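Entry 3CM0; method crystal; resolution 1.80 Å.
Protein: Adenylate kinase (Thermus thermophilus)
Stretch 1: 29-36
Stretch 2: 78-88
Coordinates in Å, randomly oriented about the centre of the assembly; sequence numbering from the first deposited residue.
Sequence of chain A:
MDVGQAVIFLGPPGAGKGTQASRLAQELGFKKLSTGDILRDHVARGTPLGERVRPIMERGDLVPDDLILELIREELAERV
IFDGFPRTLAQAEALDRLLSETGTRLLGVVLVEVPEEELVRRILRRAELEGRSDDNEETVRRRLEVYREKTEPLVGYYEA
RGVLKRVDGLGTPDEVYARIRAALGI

Stretch 1 29-36: GFKKLSTG
Stretch 2 78-88: ERVIFDGFPRT

Two neighbouring strands of this adenylate kinase, one starting at Lys31 and the other at Arg79, run parallel, their axes 33° apart and 4.6 Å at closest approach. Lys31 (-90/119) pairs with Val80 and Lys32 (-85/113) with Ile81 (-123/135), CA to CA 4.7 and 4.6 Å. The hydrogen bonds are nearly straight: Lys31 N to Arg79 O 2.8 Å, Ile81 N to Lys31 O 2.9 Å, Leu33 N to Ile81 O 2.9 Å.

Gly29 leaves the preceding helix at phi/psi 81/34, where a CB would jam against the preceding carbonyl, so glycine fits. Phe30 (-96/144) turns into the strand. Its m rotamer, chi2 -105°, lays one ring face under Arg79 CB, 3.9 Å from the ring centroid, while Phe30 CB meets Ile81 CD1 at 3.5 Å. Arg79 is m, t, t, an extended chain carrying its guanidinium out beside Gly29.

Lys32 and Ile81 share one face of the sheet. Ile81 (m, t) is buried and apolar. Lys32 is t, t, t, m; this long reach brings Lys32 NZ to Asp83 OD2 at 3.0 Å, a salt bridge made with Asp83 at chi1 171° (t). Lys31 (t, t, p, t), its end leading away, Val80 (p) and Leu33 (m, t) occupy the other face, packing Leu33 CD1 against Val80 CG2 at 3.2 Å and Phe82 CE1 at 3.8 Å; Phe82 is m, chi2 -84°.

Beyond this, water takes over from direct pairing. Leu33 O accepts from water 1 O (2.7 Å) and water 2 O (2.6 Å); water 1 also donates to Asp83 O, and water 2 accepts from Asp83 N.

The two stretches then diverge. Gly84 sits at 102/7, where a CB would again jam against the preceding carbonyl; a cis peptide precedes Pro86. Thr35 (p) begins a helix, Thr35 CG2 4.3 Å from Phe85 CD2. Arg87 (m, t, m) folds back so that Arg87 NH1 donates to Gly84 O at 3.1 Å.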

# COMPACT_ATOMS: atom_id res chain seq x y z
N GLY A 29 9.06 3.35 14.15
CA GLY A 29 8.51 2.21 14.86
C GLY A 29 7.12 1.76 14.43
O GLY A 29 6.33 1.33 15.27
N PHE A 30 6.81 1.88 13.15
CA PHE A 30 5.50 1.42 12.65
C PHE A 30 5.73 0.02 12.11
O PHE A 30 6.79 -0.26 11.54
CB PHE A 30 4.99 2.27 11.47
CG PHE A 30 4.44 3.61 11.86
CD1 PHE A 30 3.05 3.83 11.86
CD2 PHE A 30 5.28 4.65 12.24
CE1 PHE A 30 2.51 5.06 12.22
CE2 PHE A 30 4.76 5.90 12.61
CZ PHE A 30 3.36 6.11 12.60
N LYS A 31 4.75 -0.86 12.30
CA LYS A 31 4.82 -2.19 11.73
C LYS A 31 4.19 -2.09 10.33
O LYS A 31 2.99 -1.74 10.20
CB LYS A 31 4.04 -3.20 12.57
CG LYS A 31 4.10 -4.61 11.99
CD LYS A 31 3.75 -5.69 13.02
CE LYS A 31 2.33 -5.56 13.53
NZ LYS A 31 1.97 -6.70 14.43
N LYS A 32 4.99 -2.39 9.30
CA LYS A 32 4.52 -2.37 7.92
C LYS A 32 3.87 -3.70 7.61
O LYS A 32 4.52 -4.74 7.57
CB LYS A 32 5.71 -2.12 6.97
CG LYS A 32 5.37 -1.98 5.50
CD LYS A 32 6.61 -1.46 4.75
CE LYS A 32 6.42 -1.25 3.25
NZ LYS A 32 6.26 -2.50 2.47
N LEU A 33 2.56 -3.68 7.40
CA LEU A 33 1.84 -4.90 7.15
C LEU A 33 1.77 -5.32 5.68
O LEU A 33 1.72 -4.49 4.78
CB LEU A 33 0.41 -4.76 7.68
CG LEU A 33 0.24 -4.30 9.12
CD1 LEU A 33 -1.22 -4.42 9.51
CD2 LEU A 33 1.12 -5.13 10.04
N SER A 34 1.78 -6.63 5.47
CA SER A 34 1.65 -7.18 4.13
C SER A 34 0.70 -8.35 4.29
O SER A 34 1.05 -9.36 4.92
CB SER A 34 3.00 -7.69 3.58
OG SER A 34 2.75 -8.60 2.51
N THR A 35 -0.50 -8.21 3.74
CA THR A 35 -1.47 -9.28 3.85
C THR A 35 -0.91 -10.55 3.18
O THR A 35 -0.98 -11.65 3.73
CB THR A 35 -2.86 -8.86 3.21
OG1 THR A 35 -2.71 -8.53 1.82
CG2 THR A 35 -3.41 -7.62 3.94
N GLY A 36 -0.31 -10.38 2.00
CA GLY A 36 0.27 -11.52 1.30
C GLY A 36 1.32 -12.27 2.11
O GLY A 36 1.30 -13.51 2.18
N GLU A 78 0.17 -0.64 18.00
CA GLU A 78 0.04 0.76 18.31
C GLU A 78 0.34 1.60 17.07
O GLU A 78 -0.28 2.64 16.86
CB GLU A 78 1.02 1.17 19.42
CG GLU A 78 0.88 0.38 20.71
CD GLU A 78 2.11 0.54 21.60
OE1 GLU A 78 2.32 1.64 22.16
OE2 GLU A 78 2.87 -0.45 21.73
N ARG A 79 1.27 1.13 16.24
CA ARG A 79 1.64 1.92 15.03
C ARG A 79 1.77 1.00 13.83
O ARG A 79 2.64 0.12 13.80
CB ARG A 79 2.97 2.63 15.27
CG ARG A 79 2.98 3.52 16.48
CD ARG A 79 4.35 4.20 16.57
NE ARG A 79 4.45 5.05 17.75
CZ ARG A 79 5.60 5.35 18.35
NH1 ARG A 79 6.74 4.85 17.88
NH2 ARG A 79 5.61 6.11 19.43
N VAL A 80 0.93 1.25 12.82
CA VAL A 80 0.90 0.39 11.65
C VAL A 80 0.90 1.20 10.35
O VAL A 80 0.30 2.29 10.30
CB VAL A 80 -0.40 -0.48 11.68
CG1 VAL A 80 -1.65 0.44 11.71
CG2 VAL A 80 -0.46 -1.42 10.50
N ILE A 81 1.54 0.61 9.34
CA ILE A 81 1.62 1.16 7.96
C ILE A 81 1.07 0.13 6.99
O ILE A 81 1.32 -1.08 7.08
CB ILE A 81 3.09 1.54 7.60
CG1 ILE A 81 3.44 2.85 8.33
CG2 ILE A 81 3.27 1.66 6.12
CD1 ILE A 81 4.90 3.33 8.09
N PHE A 82 0.24 0.64 6.06
CA PHE A 82 -0.34 -0.15 5.02
C PHE A 82 0.28 0.32 3.71
O PHE A 82 0.30 1.51 3.46
CB PHE A 82 -1.86 0.07 4.97
CG PHE A 82 -2.56 -0.49 6.21
CD1 PHE A 82 -2.91 -1.83 6.25
CD2 PHE A 82 -2.84 0.34 7.29
CE1 PHE A 82 -3.55 -2.36 7.38
CE2 PHE A 82 -3.49 -0.18 8.43
CZ PHE A 82 -3.85 -1.53 8.46
N ASP A 83 0.76 -0.62 2.91
CA ASP A 83 1.40 -0.30 1.63
C ASP A 83 0.91 -1.45 0.73
O ASP A 83 1.32 -2.59 0.91
CB ASP A 83 2.92 -0.32 1.85
CG ASP A 83 3.70 -0.22 0.57
OD1 ASP A 83 3.24 0.48 -0.35
OD2 ASP A 83 4.79 -0.83 0.51
N GLY A 84 0.02 -1.16 -0.18
CA GLY A 84 -0.52 -2.22 -1.02
C GLY A 84 -1.91 -2.66 -0.55
O GLY A 84 -2.46 -3.66 -1.05
N PHE A 85 -2.47 -1.92 0.41
CA PHE A 85 -3.80 -2.16 0.97
C PHE A 85 -4.33 -0.84 1.56
O PHE A 85 -3.57 -0.09 2.18
CB PHE A 85 -3.76 -3.24 2.07
CG PHE A 85 -5.11 -3.69 2.53
CD1 PHE A 85 -5.73 -3.06 3.59
CD2 PHE A 85 -5.77 -4.74 1.89
CE1 PHE A 85 -7.00 -3.45 4.01
CE2 PHE A 85 -7.04 -5.13 2.30
CZ PHE A 85 -7.65 -4.49 3.36
N PRO A 86 -5.64 -0.51 1.38
CA PRO A 86 -6.64 -1.30 0.66
C PRO A 86 -6.47 -1.23 -0.85
O PRO A 86 -5.81 -0.33 -1.36
CB PRO A 86 -7.98 -0.68 1.10
CG PRO A 86 -7.65 0.77 1.25
CD PRO A 86 -6.22 0.72 1.94
N ARG A 87 -7.05 -2.22 -1.53
CA ARG A 87 -7.01 -2.27 -2.98
C ARG A 87 -8.39 -1.92 -3.53
O ARG A 87 -8.51 -1.47 -4.65
CB ARG A 87 -6.61 -3.67 -3.47
CG ARG A 87 -5.17 -4.06 -3.17
CD ARG A 87 -4.89 -5.50 -3.62
NE ARG A 87 -5.53 -6.52 -2.78
CZ ARG A 87 -5.09 -6.92 -1.58
NH1 ARG A 87 -3.99 -6.40 -1.06
NH2 ARG A 87 -5.74 -7.86 -0.92
N THR A 88 -9.43 -2.13 -2.74
CA THR A 88 -10.79 -1.84 -3.19
C THR A 88 -11.52 -0.95 -2.22
O THR A 88 -11.17 -0.83 -1.06
CB THR A 88 -11.62 -3.12 -3.31
OG1 THR A 88 -11.87 -3.63 -1.98
CG2 THR A 88 -10.88 -4.19 -4.12
O HOH W 1 3.45 -3.83 2.85
O HOH W 2 -0.25 -3.28 3.50